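Local coordinates for protein aminopeptidase N (Francisella tularensis subsp. tularensis, PDB 5DLL) that is a zinc metallopeptidase of the M1 family that releases N-terminal amino acids, preferably alanine, from peptides and probably helps degrade intracellular peptides, at residues A[126-131]-A[162-167]; A[33-38]-A[197-202]; A[186-191]-A[261-266]; A[739-744]-A[777-782]; A[131-136]-A[273-278]. All blocks are in the same frame, centred on the assembly; numbering follows the deposited sequence.

In the fold
From the N terminus, residues 33-38 open the first loop, which closes at 197-202 (interaction 2) and contains the whole of interaction 1, between 126-131 and 162-167. Interaction 5 starts at 131-136, sharing Gln131 with interaction 1, and closes at 273-278, so it crosses both interactions 1 and 2. Interaction 3, from 186-191 to 261-266, crosses interaction 2 and falls entirely within the span of interaction 5. Interaction 1 packs within a four-stranded sheet and interaction 2 ties that sheet to the large mixed one, whereas 3 and 5 fasten the N-terminal part to the peptidase part, the latter beside the zinc. Interaction 4, 739-744 with 777-782, closes a separate loop among the C-terminal helices.

Interaction 1. Residues A[126-131]-A[162-167]; sequences DVFSTQ and KKYPII
Phe128 and Tyr164 both start with CG anti to the carbonyl carbon (chi1 -68° and -49°), and these torsions swing the two rings across the gap between their backbones until Phe128 CE2 reaches the face of the tyrosine. The side chains cross at roughly a right angle. Their ring planes are inclined at 57°, an oblique pairing with centroids 5.1 Å apart. The touching atom of the phenylalanine is CE2, which sits above one face of the tyrosine toward its rim, with Phe128 CE2 3.5 Å from Tyr164 CZ and 3.6 Å from Tyr164 OH. On the opposite face of the same ring lies the neighbouring Lys163 CB, so the phenol is sandwiched between an aromatic carbon and a methylene. At the ring edge, near its plane, the backbone oxygen of Asp126 comes 3.7 Å from Tyr164 CE1. Phe128 belongs to strand 128-131, and its backbone is hydrogen-bonded to Ala203 in strand 201-204. Tyr164 stands in the loop just ahead of strand 166-169, which borders 201-204 on the other side. The phenol oxygen is hydrogen-bonded to Lys123 NZ, and Tyr164 O to His184 NE2. The contact is therefore a largely apolar one made by an amphipathic ring: its carbons are buried against Phe128, while the hydroxyl keeps a polar partner and is probably polarised by the lysine ammonium.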
# COMPACT_ATOMS: atom_id res chain seq x y z
N ASP A 126 12.39 -26.50 6.25
CA ASP A 126 12.68 -26.90 7.64
C ASP A 126 12.20 -25.88 8.68
O ASP A 126 12.86 -25.66 9.70
CB ASP A 126 14.17 -27.20 7.83
CG ASP A 126 14.72 -28.16 6.80
OD1 ASP A 126 14.03 -29.16 6.49
OD2 ASP A 126 15.84 -27.93 6.31
N VAL A 127 11.03 -25.28 8.44
CA VAL A 127 10.48 -24.29 9.36
C VAL A 127 8.94 -24.26 9.31
O VAL A 127 8.36 -24.02 8.26
CB VAL A 127 11.07 -22.88 9.11
CG1 VAL A 127 11.04 -22.52 7.63
CG2 VAL A 127 10.37 -21.81 9.95
N PHE A 128 8.31 -24.53 10.44
CA PHE A 128 6.86 -24.43 10.55
C PHE A 128 6.47 -22.97 10.62
O PHE A 128 7.16 -22.16 11.23
CB PHE A 128 6.34 -25.14 11.80
CG PHE A 128 6.50 -26.63 11.77
CD1 PHE A 128 5.54 -27.43 11.18
CD2 PHE A 128 7.60 -27.23 12.36
CE1 PHE A 128 5.68 -28.80 11.16
CE2 PHE A 128 7.74 -28.61 12.34
CZ PHE A 128 6.78 -29.39 11.74
N SER A 129 5.34 -22.65 9.99
CA SER A 129 4.87 -21.27 9.91
C SER A 129 3.39 -21.31 9.58
O SER A 129 2.92 -22.26 8.96
CB SER A 129 5.66 -20.52 8.83
OG SER A 129 4.94 -19.38 8.37
N THR A 130 2.66 -20.28 9.98
CA THR A 130 1.22 -20.23 9.75
C THR A 130 0.81 -19.04 8.90
O THR A 130 1.63 -18.18 8.56
CB THR A 130 0.44 -20.12 11.08
OG1 THR A 130 0.76 -18.87 11.71
CG2 THR A 130 0.79 -21.27 12.01
N GLN A 131 -0.47 -19.02 8.57
CA GLN A 131 -1.13 -17.87 7.97
C GLN A 131 -2.62 -18.10 8.15
O GLN A 131 -3.17 -19.06 7.61
CB GLN A 131 -0.78 -17.74 6.49
CG GLN A 131 -1.60 -16.72 5.73
CD GLN A 131 -1.49 -15.33 6.30
OE1 GLN A 131 -0.41 -14.90 6.71
NE2 GLN A 131 -2.60 -14.60 6.32
N LYS A 162 17.00 -30.03 18.43
CA LYS A 162 18.02 -29.94 17.40
C LYS A 162 17.50 -29.14 16.20
O LYS A 162 18.15 -28.20 15.74
CB LYS A 162 18.44 -31.35 16.95
CG LYS A 162 19.78 -31.43 16.23
CD LYS A 162 20.91 -31.70 17.20
CE LYS A 162 22.24 -31.81 16.48
NZ LYS A 162 22.62 -30.56 15.77
N LYS A 163 16.32 -29.52 15.72
CA LYS A 163 15.75 -28.94 14.50
C LYS A 163 14.92 -27.67 14.73
O LYS A 163 14.89 -26.80 13.86
CB LYS A 163 14.90 -29.99 13.78
CG LYS A 163 15.71 -31.15 13.21
CD LYS A 163 14.88 -32.03 12.29
CE LYS A 163 13.88 -32.88 13.06
NZ LYS A 163 13.17 -33.84 12.18
N TYR A 164 14.26 -27.57 15.89
CA TYR A 164 13.36 -26.44 16.16
C TYR A 164 13.65 -25.80 17.51
O TYR A 164 12.81 -25.84 18.42
CB TYR A 164 11.90 -26.91 16.06
CG TYR A 164 11.63 -27.68 14.79
CD1 TYR A 164 11.65 -27.05 13.55
CD2 TYR A 164 11.40 -29.06 14.83
CE1 TYR A 164 11.42 -27.75 12.38
CE2 TYR A 164 11.17 -29.77 13.66
CZ TYR A 164 11.19 -29.11 12.44
OH TYR A 164 10.96 -29.82 11.29
N PRO A 165 14.83 -25.18 17.66
CA PRO A 165 15.17 -24.54 18.93
C PRO A 165 14.35 -23.27 19.20
O PRO A 165 14.18 -22.87 20.36
CB PRO A 165 16.67 -24.22 18.78
CG PRO A 165 16.91 -24.16 17.31
CD PRO A 165 15.94 -25.12 16.68
N ILE A 166 13.86 -22.64 18.13
CA ILE A 166 13.03 -21.46 18.25
C ILE A 166 11.58 -21.88 18.06
O ILE A 166 11.21 -22.35 16.98
CB ILE A 166 13.42 -20.39 17.20
CG1 ILE A 166 14.87 -19.94 17.40
CG2 ILE A 166 12.46 -19.21 17.23
CD1 ILE A 166 15.19 -19.40 18.78
N ILE A 167 10.78 -21.74 19.11
CA ILE A 167 9.36 -22.11 19.08
C ILE A 167 8.50 -20.96 19.61
O ILE A 167 8.44 -20.72 20.82
CB ILE A 167 9.08 -23.43 19.84
CG1 ILE A 167 9.82 -23.49 21.18
CG2 ILE A 167 9.51 -24.63 19.00
CD1 ILE A 167 9.44 -24.68 22.04

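Interaction 2. Residues A[33-38]-A[197-202]; sequences LIFELD and YLFALV
Phe35 and Phe199 approach from opposite directions with their rings nearly parallel, the planes only 15° apart. They are slid so far past one another that little overlap remains: the centroids are 5.9 Å apart, and the pair touches at its leading atoms, Phe35 CZ to Phe199 CZ at 3.7 Å. Leu201 treats the same phenylalanine differently. Its CD1 methyl stands over one face of the Phe35 ring, 3.8 Å from the centroid and 15° off the normal, a CH-pi contact shifted toward the CG side. Leu201 sends this methyl toward the ring through a chi1 of 175°, which sets CG opposite its own amide nitrogen. Leu33, two residues before Phe35 and on the same side of strand 26-36, adds its CD1 3.9 Å from Phe199 CE2. Beyond the pair, Phe137 meets Phe199 edge-to-face. Phe35 also rests on Val44, one of the residues at the bound sodium ion, and the side chain of Leu33 is about 6 Å from that ion. The contact joins the large mixed sheet through strand 26-36 to the start of strand 201-204 and the loop before it. The four touching residues are buried and their side chains are all hydrocarbon, so its cohesion comes from dispersion, the CH-pi contact and the exclusion of water, with shape rather than polar pairing setting how the two parts fit.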
# COMPACT_ATOMS: atom_id res chain seq x y z
N LEU A 33 -4.41 -24.28 23.45
CA LEU A 33 -3.91 -25.18 22.43
C LEU A 33 -2.60 -25.84 22.87
O LEU A 33 -1.82 -25.25 23.61
CB LEU A 33 -3.68 -24.43 21.11
CG LEU A 33 -4.79 -23.48 20.64
CD1 LEU A 33 -4.41 -22.87 19.30
CD2 LEU A 33 -6.13 -24.19 20.56
N ILE A 34 -2.40 -27.07 22.40
CA ILE A 34 -1.12 -27.77 22.53
C ILE A 34 -0.74 -28.28 21.14
O ILE A 34 -1.52 -28.98 20.50
CB ILE A 34 -1.19 -28.97 23.51
CG1 ILE A 34 -1.63 -28.50 24.91
CG2 ILE A 34 0.16 -29.68 23.59
CD1 ILE A 34 -2.12 -29.61 25.81
N PHE A 35 0.46 -27.92 20.70
CA PHE A 35 0.99 -28.37 19.41
C PHE A 35 2.14 -29.34 19.62
O PHE A 35 3.17 -28.98 20.22
CB PHE A 35 1.48 -27.18 18.58
CG PHE A 35 0.38 -26.31 18.03
CD1 PHE A 35 -0.23 -25.35 18.83
CD2 PHE A 35 -0.04 -26.44 16.71
CE1 PHE A 35 -1.23 -24.54 18.33
CE2 PHE A 35 -1.05 -25.63 16.20
CZ PHE A 35 -1.64 -24.68 17.02
N GLU A 36 1.96 -30.57 19.15
CA GLU A 36 3.03 -31.56 19.12
C GLU A 36 3.55 -31.65 17.70
O GLU A 36 3.04 -32.42 16.89
CB GLU A 36 2.52 -32.91 19.61
CG GLU A 36 1.87 -32.83 20.98
CD GLU A 36 1.58 -34.19 21.56
OE1 GLU A 36 0.42 -34.40 21.98
OE2 GLU A 36 2.50 -35.03 21.61
N LEU A 37 4.56 -30.84 17.40
CA LEU A 37 5.03 -30.65 16.04
C LEU A 37 5.69 -31.88 15.44
O LEU A 37 6.54 -32.53 16.07
CB LEU A 37 6.00 -29.46 15.96
CG LEU A 37 5.42 -28.08 16.29
CD1 LEU A 37 6.47 -27.01 16.03
CD2 LEU A 37 4.15 -27.79 15.50
N ASP A 38 5.29 -32.19 14.21
CA ASP A 38 5.90 -33.23 13.41
C ASP A 38 5.65 -32.91 11.93
O ASP A 38 4.64 -32.30 11.58
CB ASP A 38 5.32 -34.60 13.75
CG ASP A 38 6.02 -35.74 13.02
OD1 ASP A 38 7.24 -35.90 13.20
OD2 ASP A 38 5.34 -36.45 12.25
N TYR A 197 -7.78 -15.16 13.25
CA TYR A 197 -7.00 -14.80 12.06
C TYR A 197 -5.66 -14.14 12.41
O TYR A 197 -4.76 -14.06 11.56
CB TYR A 197 -7.82 -13.93 11.09
CG TYR A 197 -7.94 -12.46 11.44
CD1 TYR A 197 -6.93 -11.56 11.09
CD2 TYR A 197 -9.06 -11.96 12.10
CE1 TYR A 197 -7.02 -10.21 11.40
CE2 TYR A 197 -9.16 -10.61 12.42
CZ TYR A 197 -8.14 -9.74 12.07
OH TYR A 197 -8.23 -8.40 12.38
N LEU A 198 -5.55 -13.67 13.65
CA LEU A 198 -4.30 -13.10 14.17
C LEU A 198 -3.47 -14.10 14.95
O LEU A 198 -2.44 -13.74 15.53
CB LEU A 198 -4.62 -11.93 15.10
CG LEU A 198 -5.37 -10.80 14.43
CD1 LEU A 198 -5.91 -9.87 15.50
CD2 LEU A 198 -4.48 -10.06 13.44
N PHE A 199 -3.89 -15.36 14.98
CA PHE A 199 -3.10 -16.39 15.62
C PHE A 199 -1.91 -16.72 14.72
O PHE A 199 -2.05 -16.78 13.49
CB PHE A 199 -3.92 -17.66 15.89
CG PHE A 199 -3.08 -18.84 16.27
CD1 PHE A 199 -2.55 -19.67 15.29
CD2 PHE A 199 -2.76 -19.08 17.60
CE1 PHE A 199 -1.73 -20.73 15.63
CE2 PHE A 199 -1.95 -20.15 17.94
CZ PHE A 199 -1.44 -20.97 16.96
N ALA A 200 -0.74 -16.92 15.33
CA ALA A 200 0.44 -17.37 14.61
C ALA A 200 1.32 -18.31 15.43
O ALA A 200 1.36 -18.24 16.66
CB ALA A 200 1.26 -16.18 14.14
N LEU A 201 2.00 -19.20 14.71
CA LEU A 201 2.99 -20.11 15.29
C LEU A 201 4.18 -20.19 14.35
O LEU A 201 4.01 -20.24 13.13
CB LEU A 201 2.38 -21.49 15.49
CG LEU A 201 3.32 -22.61 15.99
CD1 LEU A 201 2.57 -23.59 16.89
CD2 LEU A 201 4.01 -23.34 14.85
N VAL A 202 5.38 -20.20 14.91
CA VAL A 202 6.61 -20.42 14.14
C VAL A 202 7.58 -21.30 14.92
O VAL A 202 7.79 -21.09 16.11
CB VAL A 202 7.32 -19.09 13.81
CG1 VAL A 202 8.65 -19.35 13.12
CG2 VAL A 202 6.42 -18.19 12.96

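Interaction 3. Residues A[186-191]-A[261-266]; sequences AVWKDP and TFMIVA
A Met-aromatic contact between Trp188 and Met263 joins two sheets here: strand 183-191 of the large mixed sheet in the N-terminal part, and strand 261-267, the middle strand of the five-stranded sheet that reaches the peptidase part. The side chains come from opposite directions and meet on the six-membered half of the indole. Met263 SD lies 4.4 Å from the centroid of the Trp188 six-membered ring and 46° off its normal, an oblique approach. The sulfur is nearest Trp188 CH2, with Met263 SD at 3.6 Å from it. The methionine chain then bends at its last torsion (chi3 -77°), which turns the methyl back along the ring, leaving Met263 CE 3.4 Å from Trp188 CZ3. Thr261, two residues earlier on the same strand, brings its methyl to the ring edge, with CG2 4.3 Å from Trp188 CZ3. The far end of the indole is anchored separately: Trp188 NE1 donates to Ile167 O, and Leu168 of the same strand 166-169 packs against both Trp188 and Met263. A buried tryptophan thus has its single N-H satisfied by a backbone carbonyl, which should limit rotation of the ring, while its six-membered ring is met by a polarisable sulfur and two methyl groups.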
# COMPACT_ATOMS: atom_id res chain seq x y z
N ALA A 186 7.50 -24.80 25.09
CA ALA A 186 7.34 -23.39 25.44
C ALA A 186 5.85 -23.07 25.51
O ALA A 186 5.06 -23.57 24.72
CB ALA A 186 8.02 -22.51 24.40
N VAL A 187 5.46 -22.24 26.48
CA VAL A 187 4.08 -21.83 26.64
C VAL A 187 3.99 -20.33 26.42
O VAL A 187 4.70 -19.56 27.06
CB VAL A 187 3.52 -22.20 28.03
CG1 VAL A 187 2.02 -21.97 28.08
CG2 VAL A 187 3.85 -23.65 28.36
N TRP A 188 3.11 -19.92 25.50
CA TRP A 188 2.92 -18.52 25.15
C TRP A 188 1.50 -18.09 25.50
O TRP A 188 0.54 -18.56 24.90
CB TRP A 188 3.15 -18.31 23.66
CG TRP A 188 4.57 -18.54 23.24
CD1 TRP A 188 5.14 -19.73 22.87
CD2 TRP A 188 5.60 -17.55 23.15
NE1 TRP A 188 6.46 -19.54 22.56
CE2 TRP A 188 6.77 -18.21 22.72
CE3 TRP A 188 5.64 -16.18 23.40
CZ2 TRP A 188 7.97 -17.54 22.53
CZ3 TRP A 188 6.84 -15.51 23.21
CH2 TRP A 188 7.99 -16.19 22.78
N LYS A 189 1.38 -17.19 26.47
CA LYS A 189 0.09 -16.64 26.87
C LYS A 189 -0.12 -15.25 26.28
O LYS A 189 0.78 -14.42 26.32
CB LYS A 189 -0.02 -16.59 28.40
CG LYS A 189 -1.34 -16.03 28.91
CD LYS A 189 -1.61 -16.45 30.35
CE LYS A 189 -2.71 -15.62 30.98
NZ LYS A 189 -3.95 -15.59 30.16
N ASP A 190 -1.30 -15.02 25.73
CA ASP A 190 -1.71 -13.72 25.22
C ASP A 190 -3.03 -13.35 25.91
O ASP A 190 -4.09 -13.85 25.52
CB ASP A 190 -1.88 -13.76 23.70
CG ASP A 190 -2.24 -12.40 23.09
OD1 ASP A 190 -2.63 -11.48 23.84
OD2 ASP A 190 -2.14 -12.26 21.86
N PRO A 191 -2.97 -12.48 26.93
CA PRO A 191 -4.12 -12.21 27.80
C PRO A 191 -5.26 -11.43 27.17
O PRO A 191 -6.35 -11.39 27.74
CB PRO A 191 -3.51 -11.40 28.95
CG PRO A 191 -2.30 -10.75 28.37
CD PRO A 191 -1.78 -11.69 27.31
N THR A 261 6.85 -8.67 25.31
CA THR A 261 7.72 -9.03 24.18
C THR A 261 7.02 -8.82 22.84
O THR A 261 5.81 -8.92 22.74
CB THR A 261 8.27 -10.48 24.31
OG1 THR A 261 8.84 -10.90 23.06
CG2 THR A 261 7.19 -11.46 24.71
N PHE A 262 7.81 -8.50 21.82
CA PHE A 262 7.31 -8.23 20.48
C PHE A 262 8.27 -8.84 19.49
O PHE A 262 9.46 -8.51 19.49
CB PHE A 262 7.21 -6.72 20.25
CG PHE A 262 6.82 -6.34 18.85
CD1 PHE A 262 5.48 -6.29 18.47
CD2 PHE A 262 7.79 -6.02 17.91
CE1 PHE A 262 5.12 -5.94 17.18
CE2 PHE A 262 7.44 -5.67 16.61
CZ PHE A 262 6.10 -5.63 16.25
N MET A 263 7.76 -9.73 18.64
CA MET A 263 8.60 -10.53 17.77
C MET A 263 8.30 -10.25 16.31
O MET A 263 7.17 -9.92 15.95
CB MET A 263 8.39 -12.01 18.06
CG MET A 263 8.89 -12.45 19.43
SD MET A 263 8.27 -14.07 19.90
CE MET A 263 6.59 -13.68 20.38
N ILE A 264 9.32 -10.37 15.48
CA ILE A 264 9.18 -10.36 14.02
C ILE A 264 9.89 -11.59 13.48
O ILE A 264 10.94 -11.98 14.00
CB ILE A 264 9.78 -9.09 13.38
CG1 ILE A 264 8.95 -7.86 13.74
CG2 ILE A 264 9.88 -9.24 11.87
CD1 ILE A 264 9.53 -6.55 13.25
N VAL A 265 9.31 -12.20 12.46
CA VAL A 265 9.92 -13.34 11.79
C VAL A 265 9.94 -13.08 10.28
O VAL A 265 8.89 -12.84 9.68
CB VAL A 265 9.18 -14.65 12.10
CG1 VAL A 265 9.87 -15.83 11.42
CG2 VAL A 265 9.09 -14.87 13.61
N ALA A 266 11.13 -13.13 9.69
CA ALA A 266 11.32 -12.89 8.27
C ALA A 266 11.73 -14.17 7.55
O ALA A 266 12.74 -14.79 7.89
CB ALA A 266 12.37 -11.82 8.05

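Interaction 4. Residues A[739-744]-A[777-782]; sequences HEDLVV and PNKVYS
Lys779 and Asp741 bridge two helices near their N-terminal ends. Lys779 leaves its helix with CG anti to the carbonyl carbon (chi1 -53°), and from CB the methylenes CG, CD and CE run out toward helix 741-752, where the side chain also touches Asn745. The chain is extended up to CE and turns at its last torsion (chi4 -145°). At the tip, Lys779 NZ stands 3.6 Å from Asp741 OD1, a long salt bridge, and has a stronger partner in the hydrogen bond to Ala771 O. Asp741 opens the first turn of its helix, directly after Glu740 at the N-cap position, a place where a carboxylate would probably suit the helix dipole. In the helix of Lys779, Ser782 OG donates to Asn778 O at 2.9 Å, from the opposite face of that carbonyl plane to Ser782 N. Such surface pairing between helices fits the all-helical, ARM-repeat-like C-terminal domain of M1 aminopeptidases.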
# COMPACT_ATOMS: atom_id res chain seq x y z
N HIS A 739 27.09 -9.95 -7.52
CA HIS A 739 26.81 -10.67 -6.27
C HIS A 739 25.48 -10.32 -5.58
O HIS A 739 24.99 -11.11 -4.76
CB HIS A 739 27.98 -10.50 -5.28
CG HIS A 739 28.47 -9.08 -5.15
ND1 HIS A 739 27.86 -8.15 -4.34
CD2 HIS A 739 29.51 -8.45 -5.73
CE1 HIS A 739 28.50 -7.00 -4.43
NE2 HIS A 739 29.51 -7.15 -5.27
N GLU A 740 24.90 -9.17 -5.90
CA GLU A 740 23.65 -8.72 -5.27
C GLU A 740 22.48 -8.82 -6.25
O GLU A 740 22.38 -8.04 -7.19
CB GLU A 740 23.80 -7.30 -4.75
N ASP A 741 21.59 -9.79 -6.02
CA ASP A 741 20.43 -10.02 -6.90
C ASP A 741 19.47 -8.83 -6.96
O ASP A 741 19.05 -8.43 -8.04
CB ASP A 741 19.65 -11.26 -6.45
CG ASP A 741 20.23 -12.53 -7.02
OD1 ASP A 741 20.31 -12.64 -8.26
OD2 ASP A 741 20.59 -13.42 -6.22
N LEU A 742 19.14 -8.28 -5.79
CA LEU A 742 18.21 -7.15 -5.70
C LEU A 742 18.68 -5.99 -6.58
O LEU A 742 17.87 -5.32 -7.21
CB LEU A 742 18.07 -6.67 -4.25
CG LEU A 742 17.10 -7.44 -3.34
CD1 LEU A 742 17.51 -8.90 -3.16
CD2 LEU A 742 16.99 -6.76 -1.98
N VAL A 743 19.99 -5.79 -6.63
CA VAL A 743 20.61 -4.71 -7.39
C VAL A 743 20.68 -5.03 -8.89
O VAL A 743 20.58 -4.13 -9.72
CB VAL A 743 22.04 -4.41 -6.86
CG1 VAL A 743 22.69 -3.27 -7.64
CG2 VAL A 743 21.98 -4.08 -5.37
N VAL A 744 20.84 -6.31 -9.22
CA VAL A 744 20.82 -6.75 -10.62
C VAL A 744 19.44 -6.49 -11.23
O VAL A 744 19.32 -6.12 -12.39
CB VAL A 744 21.18 -8.25 -10.78
CG1 VAL A 744 21.04 -8.69 -12.23
CG2 VAL A 744 22.60 -8.52 -10.30
N PRO A 777 9.98 -14.58 -10.82
CA PRO A 777 8.99 -13.53 -11.12
C PRO A 777 9.47 -12.09 -10.89
O PRO A 777 8.99 -11.17 -11.54
CB PRO A 777 7.82 -13.86 -10.18
CG PRO A 777 8.43 -14.63 -9.06
CD PRO A 777 9.55 -15.42 -9.68
N ASN A 778 10.39 -11.91 -9.95
CA ASN A 778 10.94 -10.60 -9.66
C ASN A 778 11.74 -10.05 -10.84
O ASN A 778 11.76 -8.85 -11.08
CB ASN A 778 11.82 -10.65 -8.40
CG ASN A 778 11.01 -10.94 -7.15
OD1 ASN A 778 10.14 -10.15 -6.77
ND2 ASN A 778 11.28 -12.07 -6.50
N LYS A 779 12.40 -10.95 -11.56
CA LYS A 779 13.17 -10.57 -12.74
C LYS A 779 12.25 -10.28 -13.92
O LYS A 779 12.60 -9.50 -14.82
CB LYS A 779 14.17 -11.67 -13.09
CG LYS A 779 15.06 -12.07 -11.92
CD LYS A 779 16.38 -12.66 -12.37
CE LYS A 779 17.27 -13.00 -11.18
NZ LYS A 779 18.71 -12.77 -11.49
N VAL A 780 11.09 -10.91 -13.92
CA VAL A 780 10.07 -10.66 -14.94
C VAL A 780 9.45 -9.27 -14.77
O VAL A 780 9.18 -8.59 -15.76
CB VAL A 780 8.97 -11.75 -14.92
CG1 VAL A 780 7.84 -11.41 -15.89
CG2 VAL A 780 9.57 -13.12 -15.25
N TYR A 781 9.23 -8.84 -13.53
CA TYR A 781 8.68 -7.50 -13.26
C TYR A 781 9.72 -6.42 -13.55
O TYR A 781 9.37 -5.31 -13.97
CB TYR A 781 8.19 -7.37 -11.81
CG TYR A 781 7.24 -8.45 -11.36
CD1 TYR A 781 6.29 -8.98 -12.23
CD2 TYR A 781 7.28 -8.94 -10.06
CE1 TYR A 781 5.41 -9.98 -11.82
CE2 TYR A 781 6.41 -9.94 -9.64
CZ TYR A 781 5.48 -10.45 -10.52
OH TYR A 781 4.61 -11.43 -10.11
N SER A 782 10.98 -6.75 -13.33
CA SER A 782 12.08 -5.84 -13.62
C SER A 782 12.22 -5.61 -15.12
O SER A 782 12.09 -4.48 -15.59
CB SER A 782 13.39 -6.38 -13.06
OG SER A 782 13.33 -6.48 -11.65

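Interaction 5. Residues A[131-136]-A[273-278]; sequences QCEATG and GAMENK
Met275 packs against Glu133 and Gln131, its sulfur and methyl closest to Glu133, its methylenes and also its sulfur near the amide of Gln131. The carboxylate atom Glu133 OE1 lies 3.2 Å from Met275 SD, and the methyl Met275 CE rests 3.8 Å from Glu133 CB. Gln131 OE1 is 3.8 Å from Met275 CG, while Gln131 NE2 comes 3.9 Å from Met275 SD. A bend in the methionine chain (chi2 64°) lays the thioether across both side chains. The next shell fixes these groups. Gln131 folds back so that NE2 donates to Glu133 O at 2.9 Å, nearly straight at 160°, on a lone pair in the carbonyl plane, and this clasps the turn leading into the cis peptide between Glu133 and Ala134. Glu276 OE1 lies 4.1 Å from Glu133 OE1; Lys331 forms a salt bridge with Glu276 OE2 and reaches Glu133 OE2 in a long, weak ion pair, which would probably ease the repulsion. Farther out, the side chain of Glu276 approaches His313 and comes within about 4 Å of the zinc ion held by His309, His313 and Glu332. Residues 273-277 spell GAMEN, the exopeptidase signature of M1 aminopeptidases, and the two glutamates beside the HExxH zinc site are consistent with the region that recognises the substrate's N terminus in this family.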
# COMPACT_ATOMS: atom_id res chain seq x y z
N GLN A 131 -0.47 -19.02 8.57
CA GLN A 131 -1.13 -17.87 7.97
C GLN A 131 -2.62 -18.10 8.15
O GLN A 131 -3.17 -19.06 7.61
CB GLN A 131 -0.78 -17.74 6.49
CG GLN A 131 -1.60 -16.72 5.73
CD GLN A 131 -1.49 -15.33 6.30
OE1 GLN A 131 -0.41 -14.90 6.71
NE2 GLN A 131 -2.60 -14.60 6.32
N CYS A 132 -3.28 -17.24 8.93
CA CYS A 132 -4.66 -17.48 9.31
C CYS A 132 -5.67 -16.46 8.79
O CYS A 132 -6.87 -16.72 8.84
CB CYS A 132 -4.75 -17.61 10.83
SG CYS A 132 -3.82 -19.03 11.47
N GLU A 133 -5.23 -15.31 8.28
CA GLU A 133 -6.16 -14.39 7.61
C GLU A 133 -6.35 -14.87 6.18
O GLU A 133 -5.37 -15.14 5.51
CB GLU A 133 -5.64 -12.95 7.62
CG GLU A 133 -6.61 -11.95 6.99
CD GLU A 133 -6.17 -10.50 7.14
OE1 GLU A 133 -4.95 -10.25 7.23
OE2 GLU A 133 -7.04 -9.61 7.15
N ALA A 134 -7.59 -14.98 5.69
CA ALA A 134 -8.82 -14.67 6.44
C ALA A 134 -9.35 -15.86 7.26
O ALA A 134 -9.79 -15.68 8.40
CB ALA A 134 -9.90 -14.20 5.47
N THR A 135 -9.31 -17.06 6.68
CA THR A 135 -9.97 -18.24 7.26
C THR A 135 -9.06 -19.48 7.29
O THR A 135 -9.52 -20.60 7.11
CB THR A 135 -11.27 -18.57 6.49
OG1 THR A 135 -10.98 -18.76 5.10
CG2 THR A 135 -12.31 -17.45 6.64
N GLY A 136 -7.78 -19.27 7.55
CA GLY A 136 -6.81 -20.35 7.59
C GLY A 136 -6.70 -21.06 8.93
O GLY A 136 -6.02 -22.07 9.03
N GLY A 273 3.11 -11.21 2.25
CA GLY A 273 4.02 -10.07 2.15
C GLY A 273 4.35 -9.57 3.54
O GLY A 273 5.52 -9.50 3.93
N ALA A 274 3.30 -9.24 4.29
CA ALA A 274 3.42 -8.91 5.70
C ALA A 274 2.11 -9.25 6.40
O ALA A 274 1.04 -9.16 5.80
CB ALA A 274 3.74 -7.43 5.87
N MET A 275 2.18 -9.65 7.67
CA MET A 275 0.97 -10.00 8.41
C MET A 275 1.05 -9.56 9.87
O MET A 275 2.08 -9.73 10.52
CB MET A 275 0.70 -11.51 8.33
CG MET A 275 -0.57 -11.97 9.06
SD MET A 275 -2.11 -11.29 8.39
CE MET A 275 -3.13 -11.20 9.87
N GLU A 276 -0.05 -9.01 10.37
CA GLU A 276 -0.08 -8.33 11.66
C GLU A 276 -0.35 -9.25 12.86
O GLU A 276 -0.97 -8.82 13.83
CB GLU A 276 -1.13 -7.21 11.65
CG GLU A 276 -2.58 -7.68 11.70
CD GLU A 276 -3.33 -7.56 10.39
OE1 GLU A 276 -2.67 -7.52 9.32
OE2 GLU A 276 -4.58 -7.52 10.44
N ASN A 277 0.13 -10.49 12.81
CA ASN A 277 -0.21 -11.44 13.87
C ASN A 277 0.20 -10.85 15.22
O ASN A 277 1.31 -10.33 15.36
CB ASN A 277 0.46 -12.80 13.65
CG ASN A 277 0.16 -13.38 12.29
OD1 ASN A 277 1.08 -13.66 11.52
ND2 ASN A 277 -1.11 -13.57 11.98
N LYS A 278 -0.70 -10.92 16.19
CA LYS A 278 -0.53 -10.23 17.47
C LYS A 278 0.76 -10.65 18.18
O LYS A 278 0.94 -11.81 18.54
CB LYS A 278 -1.75 -10.48 18.36
CG LYS A 278 -1.69 -9.90 19.77
CD LYS A 278 -1.57 -8.39 19.79
CE LYS A 278 -1.84 -7.82 21.18
NZ LYS A 278 -3.30 -7.60 21.40